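Local coordinates for protein molybdopterin adenylyltransferase (Helicobacter pylori, PDB 4XCW) that probably catalyses the transfer of AMP from ATP to molybdopterin, a step in molybdenum cofactor biosynthesis, at residues 6-11 with 40-45; 36-41 with 162-167; 148-153 with 169-174. All blocks are in the same frame, centred on the assembly; numbering follows the deposited sequence. Where two conformers were deposited one is given.

In the fold
Near the N terminus, residues 6-11 lie on the first strand, 6-13. The chain then runs through helix 25-37 and returns in residues 40-45, where contact 1 closes this loop as a parallel strand pair. Contact 2 opens on the same stretch, at the end of helix 25-37, and shares Asn40 and Pro41 with contact 1. It closes 120 residues later, at 162-167, and ties the C-terminal region to the end of that helix. Contact 3 opens within this long loop, at 148-153, and closes beyond it, at 169-174, so contacts 2 and 3 cross. Contacts 1 and 3 are in series. Together they join the sheet, helix 25-37, the start of helix 152-158 and the C-terminal segment.

Contact 1 of 3, residues 6-11 with 40-45; sequences IHIGVL and NPLEFH
This contact is the strand pairing of a beta-alpha-beta unit made of strand 6-13, helix 25-37 and strand 42-49. The strands are parallel, with Ile6 next to Leu42 and Ile8 next to Phe44. Five backbone hydrogen bonds join them. The first runs from Ile6 N to Pro41 O (3.0 Å). Ile6 O and Ile8 N then grip Glu43. His45 N bonds to Ile8 O at 2.7 Å, and Val10 N to His45 O.

Ile6, Ile8, Leu42 and Phe44 share one face of the sheet. Ile8 and Phe44 lie side by side and point the same way. Ile8 CB meets Phe44 CD1 at 3.8 Å, and Ile8 CG2 lies against both CD1 and CE1. Val10, two residues beyond Ile8 on the same strand, brings CG2 to the same Phe44 CD1 (3.9 Å). Leu42 CD2 rests on Ile6 CB at 3.7 Å. Ile6 CG1 also packs on Asn40 CG at 3.5 Å; Asn40 OD1 bonds to Gln165 N. Helix 25-37 packs on this face, with Leu34 against Ile8 and Ile30 against Val10.

On the opposite face, His7, Glu43 and His45 form a polar cluster. The first torsion of His7 (-70°) sets CG beside the backbone N, and the ring reaches toward strand 42-49. His7 ND1 and His45 NE2 are hydrogen bonded at 3.1 Å, and either could be the donor. The rings meet rim to rim, with planes 25° apart. Glu43 OE1 lies 3.2 Å from His7 CE1, and its carboxylate is turned 66° from the His7 ring. Tyr67 stacks on the His45 ring.

Strand 6-13 also bonds to strand 71-75. Adjacent parallel strands linked through a helix, the beta-alpha-beta crossover, are typical of alpha/beta folds such as this one.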
loop_
_atom_site.group_PDB
_atom_site.type_symbol
_atom_site.label_atom_id
_atom_site.label_comp_id
_atom_site.label_asym_id
_atom_site.label_seq_id
_atom_site.Cartn_x
_atom_site.Cartn_y
_atom_site.Cartn_z
ATOM N N ILE B 6 -2.285 27.519 -14.627
ATOM C CA ILE B 6 -1.835 26.255 -14.067
ATOM C C ILE B 6 -0.782 25.674 -14.992
ATOM O O ILE B 6 -1.024 25.492 -16.186
ATOM C CB ILE B 6 -2.989 25.257 -13.882
ATOM C CG1 ILE B 6 -4.088 25.875 -13.011
ATOM C CG2 ILE B 6 -2.481 23.951 -13.261
ATOM C CD1 ILE B 6 -3.628 26.262 -11.617
ATOM N N HIS B 7 0.400 25.420 -14.444
ATOM C CA HIS B 7 1.464 24.789 -15.206
ATOM C C HIS B 7 1.440 23.288 -14.975
ATOM O O HIS B 7 1.400 22.819 -13.835
ATOM C CB HIS B 7 2.818 25.390 -14.831
ATOM C CG HIS B 7 2.995 26.790 -15.318
ATOM N ND1 HIS B 7 3.545 27.087 -16.549
ATOM C CD2 HIS B 7 2.671 27.979 -14.757
ATOM C CE1 HIS B 7 3.564 28.394 -16.716
ATOM N NE2 HIS B 7 3.038 28.960 -15.642
ATOM N N ILE B 8 1.429 22.538 -16.072
ATOM C CA ILE B 8 1.273 21.092 -16.003
ATOM C C ILE B 8 2.380 20.380 -16.765
ATOM O O ILE B 8 2.583 20.626 -17.953
ATOM C CB ILE B 8 -0.088 20.650 -16.569
ATOM C CG1 ILE B 8 -1.217 21.249 -15.732
ATOM C CG2 ILE B 8 -0.199 19.130 -16.576
ATOM C CD1 ILE B 8 -2.596 20.823 -16.178
ATOM N N GLY B 9 3.101 19.509 -16.069
ATOM C CA GLY B 9 4.136 18.706 -16.695
ATOM C C GLY B 9 3.568 17.408 -17.234
ATOM O O GLY B 9 2.749 16.758 -16.586
ATOM N N VAL B 10 3.986 17.039 -18.440
ATOM C CA VAL B 10 3.582 15.768 -19.032
ATOM C C VAL B 10 4.843 15.047 -19.478
ATOM O O VAL B 10 5.510 15.472 -20.419
ATOM C CB VAL B 10 2.629 15.958 -20.218
ATOM C CG1 VAL B 10 2.126 14.602 -20.737
ATOM C CG2 VAL B 10 1.461 16.841 -19.814
ATOM N N LEU B 11 5.170 13.962 -18.790
ATOM C CA LEU B 11 6.398 13.232 -19.045
ATOM C C LEU B 11 6.123 11.855 -19.641
ATOM O O LEU B 11 5.583 10.987 -18.966
ATOM C CB LEU B 11 7.195 13.091 -17.750
ATOM C CG LEU B 11 8.578 12.475 -17.918
ATOM C CD1 LEU B 11 9.316 13.271 -18.961
ATOM C CD2 LEU B 11 9.338 12.475 -16.602
ATOM N N ASN B 40 -8.900 27.118 -15.867
ATOM C CA ASN B 40 -7.710 27.968 -15.874
ATOM C C ASN B 40 -7.043 28.027 -17.236
ATOM O O ASN B 40 -7.126 27.073 -18.005
ATOM C CB ASN B 40 -6.676 27.463 -14.862
ATOM C CG ASN B 40 -7.244 27.299 -13.473
ATOM O OD1 ASN B 40 -8.003 26.369 -13.212
ATOM N ND2 ASN B 40 -6.872 28.201 -12.567
ATOM N N PRO B 41 -6.372 29.147 -17.535
ATOM C CA PRO B 41 -5.395 29.087 -18.622
ATOM C C PRO B 41 -4.342 28.037 -18.287
ATOM O O PRO B 41 -3.819 28.011 -17.168
ATOM C CB PRO B 41 -4.801 30.501 -18.658
ATOM C CG PRO B 41 -5.222 31.151 -17.372
ATOM C CD PRO B 41 -6.504 30.501 -16.972
ATOM N N LEU B 42 -4.052 27.157 -19.237
ATOM C CA LEU B 42 -3.131 26.065 -18.978
ATOM C C LEU B 42 -1.871 26.193 -19.818
ATOM O O LEU B 42 -1.920 26.602 -20.979
ATOM C CB LEU B 42 -3.809 24.723 -19.256
ATOM C CG LEU B 42 -5.108 24.458 -18.497
ATOM C CD1 LEU B 42 -5.695 23.112 -18.894
ATOM C CD2 LEU B 42 -4.863 24.523 -17.002
ATOM N N GLU B 43 -0.738 25.850 -19.219
ATOM C CA GLU B 43 0.508 25.747 -19.960
ATOM C C GLU B 43 1.087 24.365 -19.731
ATOM O O GLU B 43 1.358 23.974 -18.595
ATOM C CB GLU B 43 1.501 26.841 -19.547
ATOM C CG GLU B 43 1.015 28.250 -19.861
ATOM C CD GLU B 43 2.135 29.277 -19.894
ATOM O OE1 GLU B 43 3.318 28.875 -19.862
ATOM O OE2 GLU B 43 1.827 30.488 -19.956
ATOM N N PHE B 44 1.250 23.617 -20.818
ATOM C CA PHE B 44 1.737 22.253 -20.736
ATOM C C PHE B 44 3.226 22.156 -21.037
ATOM O O PHE B 44 3.719 22.744 -22.000
ATOM C CB PHE B 44 0.953 21.353 -21.692
ATOM C CG PHE B 44 -0.453 21.068 -21.239
ATOM C CD1 PHE B 44 -0.697 20.105 -20.277
ATOM C CD2 PHE B 44 -1.526 21.753 -21.782
ATOM C CE1 PHE B 44 -1.989 19.835 -19.859
ATOM C CE2 PHE B 44 -2.818 21.484 -21.369
ATOM C CZ PHE B 44 -3.048 20.525 -20.406
ATOM N N HIS B 45 3.935 21.404 -20.202
ATOM C CA HIS B 45 5.362 21.182 -20.385
ATOM C C HIS B 45 5.602 19.714 -20.690
ATOM O O HIS B 45 5.677 18.893 -19.779
ATOM C CB HIS B 45 6.136 21.605 -19.137
ATOM C CG HIS B 45 5.930 23.039 -18.767
ATOM N ND1 HIS B 45 6.686 24.061 -19.300
ATOM C CD2 HIS B 45 5.044 23.625 -17.928
ATOM C CE1 HIS B 45 6.279 25.213 -18.799
ATOM N NE2 HIS B 45 5.284 24.976 -17.963
#

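Contact 2 of 3, residues 36-41 with 162-167; sequences EYLLNP and NYMQVN
Two torsions in Asn40 turn its carboxamide to residues 163-165: chi1 of -54° puts CG beside the backbone N, and chi2 of 73° places OD1. OD1 accepts the N-H of Gln165 at 2.7 Å. This donor lies in the amide plane, on a lone pair, and the bond is nearly straight. ND2 donates an N-H to Tyr163 O at 3.1 Å, tilted from the carbonyl plane. The one amide thus grips the backbone on both sides of Met164. ND2 also bonds to Gln4 O.

With CG anti to the backbone N (chi1 -170°), the Asn167 amide carbon lies near Glu36 O and Leu39 CD2. Asn167 CB also touches Glu36 O, and Leu39 crosses the side chain at about a right angle. Leu39 CD2 touches Asn167 CB at 3.6 Å, while Leu39 CD1 packs on the carbonyl of Val166, 3.3 Å from its O. Asn167 OD1 turns to Lys169 N, and ND2 donates to a water that also lies within hydrogen-bonding distance of Leu38 O.

The backbones pass each other at a slant and meet in a single bridge between Leu38 and Val166. Leu39 N bonds to Gln165 O at 2.8 Å. Asn167 N bonds to Tyr37 O, also at 2.8 Å. Leu38 is the first residue to leave helix 25-37. Its CD2 reaches Met164 CB at 3.7 Å, and Met164 in turn packs against Ile6 of strand 6-13 and Ile152 and Pro153 of helix 152-158.

The C-terminal segment is therefore laid across the exit of helix 25-37, just before the chain enters strand 42-49. This is an isolated backbone bridge where a helix leads into a strand of an alpha/beta fold, extended by an asparagine amide that bonds like backbone.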
loop_
_atom_site.group_PDB
_atom_site.type_symbol
_atom_site.label_atom_id
_atom_site.label_comp_id
_atom_site.label_asym_id
_atom_site.label_seq_id
_atom_site.Cartn_x
_atom_site.Cartn_y
_atom_site.Cartn_z
ATOM N N GLU B 36 -10.190 19.785 -20.510
ATOM C CA GLU B 36 -11.636 19.762 -20.311
ATOM C C GLU B 36 -12.011 19.888 -18.834
ATOM O O GLU B 36 -13.104 20.348 -18.501
ATOM C CB GLU B 36 -12.233 18.476 -20.885
ATOM C CG GLU B 36 -12.094 18.336 -22.393
ATOM C CD GLU B 36 -12.511 16.963 -22.888
ATOM O OE1 GLU B 36 -12.876 16.117 -22.043
ATOM O OE2 GLU B 36 -12.474 16.729 -24.117
ATOM N N TYR B 37 -11.096 19.480 -17.960
ATOM C CA TYR B 37 -11.346 19.458 -16.520
ATOM C C TYR B 37 -11.130 20.808 -15.844
ATOM O O TYR B 37 -11.734 21.091 -14.807
ATOM C CB TYR B 37 -10.449 18.420 -15.843
ATOM C CG TYR B 37 -10.899 16.985 -16.008
ATOM C CD1 TYR B 37 -11.982 16.652 -16.819
ATOM C CD2 TYR B 37 -10.236 15.957 -15.343
ATOM C CE1 TYR B 37 -12.384 15.334 -16.963
ATOM C CE2 TYR B 37 -10.633 14.643 -15.481
ATOM C CZ TYR B 37 -11.701 14.332 -16.289
ATOM O OH TYR B 37 -12.087 13.013 -16.416
ATOM N N LEU B 38 -10.258 21.630 -16.421
ATOM C CA LEU B 38 -9.875 22.901 -15.810
ATOM C C LEU B 38 -10.329 24.114 -16.612
ATOM O O LEU B 38 -10.305 24.108 -17.843
ATOM C CB LEU B 38 -8.357 22.957 -15.624
ATOM C CG LEU B 38 -7.781 21.976 -14.606
ATOM C CD1 LEU B 38 -6.269 21.927 -14.707
ATOM C CD2 LEU B 38 -8.211 22.384 -13.208
ATOM N N LEU B 39 -10.730 25.161 -15.899
ATOM C CA LEU B 39 -11.130 26.414 -16.518
ATOM C C LEU B 39 -9.944 27.365 -16.653
ATOM O O LEU B 39 -9.975 28.298 -17.456
ATOM C CB LEU B 39 -12.247 27.074 -15.707
ATOM C CG LEU B 39 -13.536 26.255 -15.585
ATOM C CD1 LEU B 39 -14.487 26.889 -14.584
ATOM C CD2 LEU B 39 -14.207 26.125 -16.942
ATOM N N ASN B 40 -8.900 27.118 -15.867
ATOM C CA ASN B 40 -7.710 27.968 -15.874
ATOM C C ASN B 40 -7.043 28.027 -17.236
ATOM O O ASN B 40 -7.126 27.073 -18.005
ATOM C CB ASN B 40 -6.676 27.463 -14.862
ATOM C CG ASN B 40 -7.244 27.299 -13.473
ATOM O OD1 ASN B 40 -8.003 26.369 -13.212
ATOM N ND2 ASN B 40 -6.872 28.201 -12.567
ATOM N N PRO B 41 -6.372 29.147 -17.535
ATOM C CA PRO B 41 -5.395 29.087 -18.622
ATOM C C PRO B 41 -4.342 28.037 -18.287
ATOM O O PRO B 41 -3.819 28.011 -17.168
ATOM C CB PRO B 41 -4.801 30.501 -18.658
ATOM C CG PRO B 41 -5.222 31.151 -17.372
ATOM C CD PRO B 41 -6.504 30.501 -16.972
ATOM N N ASN B 162 -0.833 26.586 -7.308
ATOM C CA ASN B 162 -1.829 27.543 -7.793
ATOM C C ASN B 162 -3.238 26.973 -7.695
ATOM O O ASN B 162 -3.430 25.765 -7.559
ATOM C CB ASN B 162 -1.534 27.961 -9.234
ATOM C CG ASN B 162 -0.258 28.759 -9.362
ATOM O OD1 ASN B 162 0.185 29.404 -8.412
ATOM N ND2 ASN B 162 0.343 28.725 -10.543
ATOM N N TYR B 163 -4.227 27.851 -7.773
ATOM C CA TYR B 163 -5.602 27.474 -7.472
ATOM C C TYR B 163 -6.370 27.017 -8.704
ATOM O O TYR B 163 -6.792 27.832 -9.523
ATOM C CB TYR B 163 -6.321 28.651 -6.822
ATOM C CG TYR B 163 -7.662 28.294 -6.226
ATOM C CD1 TYR B 163 -7.756 27.851 -4.915
ATOM C CD2 TYR B 163 -8.834 28.413 -6.966
ATOM C CE1 TYR B 163 -8.976 27.532 -4.355
ATOM C CE2 TYR B 163 -10.064 28.093 -6.413
ATOM C CZ TYR B 163 -10.126 27.653 -5.105
ATOM O OH TYR B 163 -11.340 27.334 -4.540
ATOM N N MET B 164 -6.542 25.705 -8.824
ATOM C CA MET B 164 -7.301 25.119 -9.916
ATOM C C MET B 164 -8.781 25.437 -9.811
ATOM O O MET B 164 -9.381 25.292 -8.745
ATOM C CB MET B 164 -7.117 23.609 -9.937
ATOM C CG MET B 164 -5.766 23.152 -10.411
ATOM S SD MET B 164 -5.635 21.372 -10.205
ATOM C CE MET B 164 -4.053 21.086 -10.988
ATOM N N GLN B 165 -9.364 25.853 -10.929
ATOM C CA GLN B 165 -10.796 26.078 -11.005
ATOM C C GLN B 165 -11.415 25.067 -11.959
ATOM O O GLN B 165 -11.148 25.060 -13.162
ATOM C CB GLN B 165 -11.092 27.509 -11.433
ATOM C CG GLN B 165 -10.324 28.518 -10.606
ATOM C CD GLN B 165 -11.101 29.784 -10.347
ATOM O OE1 GLN B 165 -12.297 29.864 -10.627
ATOM N NE2 GLN B 165 -10.426 30.786 -9.802
ATOM N N VAL B 166 -12.238 24.201 -11.387
ATOM C CA VAL B 166 -12.772 23.036 -12.073
ATOM C C VAL B 166 -13.897 23.368 -13.048
ATOM O O VAL B 166 -14.750 24.202 -12.760
ATOM C CB VAL B 166 -13.276 22.031 -11.033
ATOM C CG1 VAL B 166 -13.779 20.773 -11.692
ATOM C CG2 VAL B 166 -12.148 21.719 -10.075
ATOM N N ASN B 167 -13.872 22.723 -14.212
ATOM C CA ASN B 167 -14.996 22.761 -15.137
ATOM C C ASN B 167 -16.008 21.711 -14.692
ATOM O O ASN B 167 -15.880 20.530 -15.011
ATOM C CB ASN B 167 -14.538 22.512 -16.578
ATOM C CG ASN B 167 -15.636 22.784 -17.600
ATOM O OD1 ASN B 167 -16.825 22.720 -17.288
ATOM N ND2 ASN B 167 -15.236 23.088 -18.831
HETATM O O HOH W 1 -12.218 23.558 -19.829
#

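Contact 3 of 3, residues 148-153 with 169-174; sequences VFPAIP and KNIQAF
Pro150 is the main bump of this contact, pressed against the extended backbone of residues 171-174. It sits in the 3-10 turn 149-151, which links helix 138-148 to helix 152-158 in this alpha/beta fold. The surface that receives it is the Gln172 carbonyl, flanked by the side chains of Ile171 and Ala173. Pro150 CB touches Gln172 O at 3.1 Å, and Pro150 CG lies almost as near. Both carbons thus press on one carbonyl oxygen. CG also approaches Ile171 CG1.

Toward residue 171, Ile171 meets the Phe149 ring. The first torsion of Phe149 (-170°) places CG anti to the backbone N, and the ring and Ile171 cross obliquely. Ile171 CG2, set between its own backbone N and carbonyl carbon, rests against CD2 and CE2 of the ring, 3.8 Å from CD2. Tyr37 meets the same ring from the end of helix 25-37.

Farther along the segment, the small Ala173 fits beside Pro153. Ala173 CB touches Pro153 CG at 3.6 Å, next to Pro150 O. Val166 also packs on both Ile171 and Ala173. Pro114 of the second subunit packs on Pro150 and Ala151, and Thr115 of that subunit on Phe174, so the turn and the tail both border a subunit interface.

Phe174 N gives a weak hydrogen bond to Pro150 O at 3.3 Å. A water donates to that same oxygen at 2.8 Å and to Phe174 O at 2.7 Å.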
loop_
_atom_site.group_PDB
_atom_site.type_symbol
_atom_site.label_atom_id
_atom_site.label_comp_id
_atom_site.label_asym_id
_atom_site.label_seq_id
_atom_site.Cartn_x
_atom_site.Cartn_y
_atom_site.Cartn_z
ATOM N N VAL B 148 -9.120 9.946 -10.210
ATOM C CA VAL B 148 -8.252 10.605 -9.231
ATOM C C VAL B 148 -8.357 12.124 -9.224
ATOM O O VAL B 148 -8.051 12.751 -8.211
ATOM C CB VAL B 148 -6.758 10.239 -9.434
ATOM C CG1 VAL B 148 -6.559 8.733 -9.351
ATOM C CG2 VAL B 148 -6.223 10.798 -10.744
ATOM N N PHE B 149 -8.787 12.721 -10.330
ATOM C CA PHE B 149 -8.817 14.180 -10.393
ATOM C C PHE B 149 -9.675 14.878 -9.319
ATOM O O PHE B 149 -9.308 15.969 -8.878
ATOM C CB PHE B 149 -9.279 14.671 -11.764
ATOM C CG PHE B 149 -9.104 16.153 -11.945
ATOM C CD1 PHE B 149 -7.870 16.676 -12.286
ATOM C CD2 PHE B 149 -10.161 17.022 -11.740
ATOM C CE1 PHE B 149 -7.697 18.039 -12.437
ATOM C CE2 PHE B 149 -9.993 18.387 -11.888
ATOM C CZ PHE B 149 -8.758 18.892 -12.239
ATOM N N PRO B 150 -10.814 14.278 -8.900
ATOM C CA PRO B 150 -11.586 14.991 -7.873
ATOM C C PRO B 150 -10.824 15.311 -6.581
ATOM O O PRO B 150 -11.289 16.149 -5.814
ATOM C CB PRO B 150 -12.742 14.030 -7.590
ATOM C CG PRO B 150 -12.978 13.375 -8.911
ATOM C CD PRO B 150 -11.592 13.156 -9.466
ATOM N N ALA B 151 -9.669 14.686 -6.361
ATOM C CA ALA B 151 -8.877 14.949 -5.164
ATOM C C ALA B 151 -7.707 15.886 -5.446
ATOM O O ALA B 151 -7.013 16.319 -4.526
ATOM C CB ALA B 151 -8.364 13.635 -4.563
ATOM N N ILE B 152 -7.487 16.207 -6.714
ATOM C CA ILE B 152 -6.265 16.917 -7.103
ATOM C C ILE B 152 -6.266 18.429 -6.763
ATOM O O ILE B 152 -5.293 18.927 -6.184
ATOM C CB ILE B 152 -5.978 16.707 -8.611
ATOM C CG1 ILE B 152 -5.524 15.265 -8.846
ATOM C CG2 ILE B 152 -4.903 17.658 -9.111
ATOM C CD1 ILE B 152 -5.162 14.960 -10.285
ATOM N N PRO B 153 -7.342 19.164 -7.101
ATOM C CA PRO B 153 -7.287 20.597 -6.765
ATOM C C PRO B 153 -7.056 20.888 -5.276
ATOM O O PRO B 153 -6.289 21.790 -4.941
ATOM C CB PRO B 153 -8.666 21.100 -7.195
ATOM C CG PRO B 153 -9.064 20.182 -8.295
ATOM C CD PRO B 153 -8.566 18.836 -7.855
ATOM N N LYS B 169 -18.902 21.066 -15.482
ATOM C CA LYS B 169 -19.611 20.401 -16.563
ATOM C C LYS B 169 -18.974 19.043 -16.868
ATOM O O LYS B 169 -19.629 18.135 -17.377
ATOM C CB LYS B 169 -19.615 21.282 -17.815
ATOM C CG LYS B 169 -20.428 20.725 -18.962
ATOM C CD LYS B 169 -21.873 20.550 -18.547
ATOM C CE LYS B 169 -22.667 19.824 -19.611
ATOM N NZ LYS B 169 -22.749 20.581 -20.891
ATOM N N ASN B 170 -17.693 18.903 -16.543
ATOM C CA ASN B 170 -16.947 17.715 -16.936
ATOM C C ASN B 170 -16.447 16.849 -15.783
ATOM O O ASN B 170 -16.225 15.651 -15.957
ATOM C CB ASN B 170 -15.760 18.126 -17.808
ATOM C CG ASN B 170 -16.196 18.700 -19.141
ATOM O OD1 ASN B 170 -17.230 18.311 -19.686
ATOM N ND2 ASN B 170 -15.408 19.626 -19.676
ATOM N N ILE B 171 -16.265 17.449 -14.611
ATOM C CA ILE B 171 -15.730 16.725 -13.464
ATOM C C ILE B 171 -16.063 17.490 -12.182
ATOM O O ILE B 171 -16.263 18.704 -12.210
ATOM C CB ILE B 171 -14.192 16.516 -13.602
ATOM C CG1 ILE B 171 -13.663 15.481 -12.601
ATOM C CG2 ILE B 171 -13.445 17.833 -13.491
ATOM C CD1 ILE B 171 -13.772 14.049 -13.094
ATOM N N GLN B 172 -16.156 16.777 -11.065
ATOM C CA GLN B 172 -16.419 17.406 -9.776
ATOM C C GLN B 172 -15.173 17.345 -8.912
ATOM O O GLN B 172 -14.544 16.297 -8.818
ATOM C CB GLN B 172 -17.578 16.713 -9.058
ATOM C CG GLN B 172 -18.863 16.638 -9.860
ATOM C CD GLN B 172 -19.152 17.912 -10.623
ATOM O OE1 GLN B 172 -19.276 18.988 -10.036
ATOM N NE2 GLN B 172 -19.267 17.797 -11.942
ATOM N N ALA B 173 -14.804 18.457 -8.286
ATOM C CA ALA B 173 -13.703 18.420 -7.329
ATOM C C ALA B 173 -14.141 18.933 -5.973
ATOM O O ALA B 173 -14.814 19.955 -5.857
ATOM C CB ALA B 173 -12.517 19.206 -7.826
ATOM N N PHE B 174 -13.737 18.203 -4.946
ATOM C CA PHE B 174 -14.170 18.468 -3.590
ATOM C C PHE B 174 -13.128 19.271 -2.829
ATOM O O PHE B 174 -11.967 18.882 -2.769
ATOM C CB PHE B 174 -14.452 17.145 -2.878
ATOM C CG PHE B 174 -14.786 17.296 -1.430
ATOM C CD1 PHE B 174 -15.964 17.908 -1.038
ATOM C CD2 PHE B 174 -13.924 16.822 -0.457
ATOM C CE1 PHE B 174 -16.277 18.049 0.298
ATOM C CE2 PHE B 174 -14.232 16.957 0.882
ATOM C CZ PHE B 174 -15.409 17.573 1.260
HETATM O O HOH W 2 -10.146 18.511 -4.789
#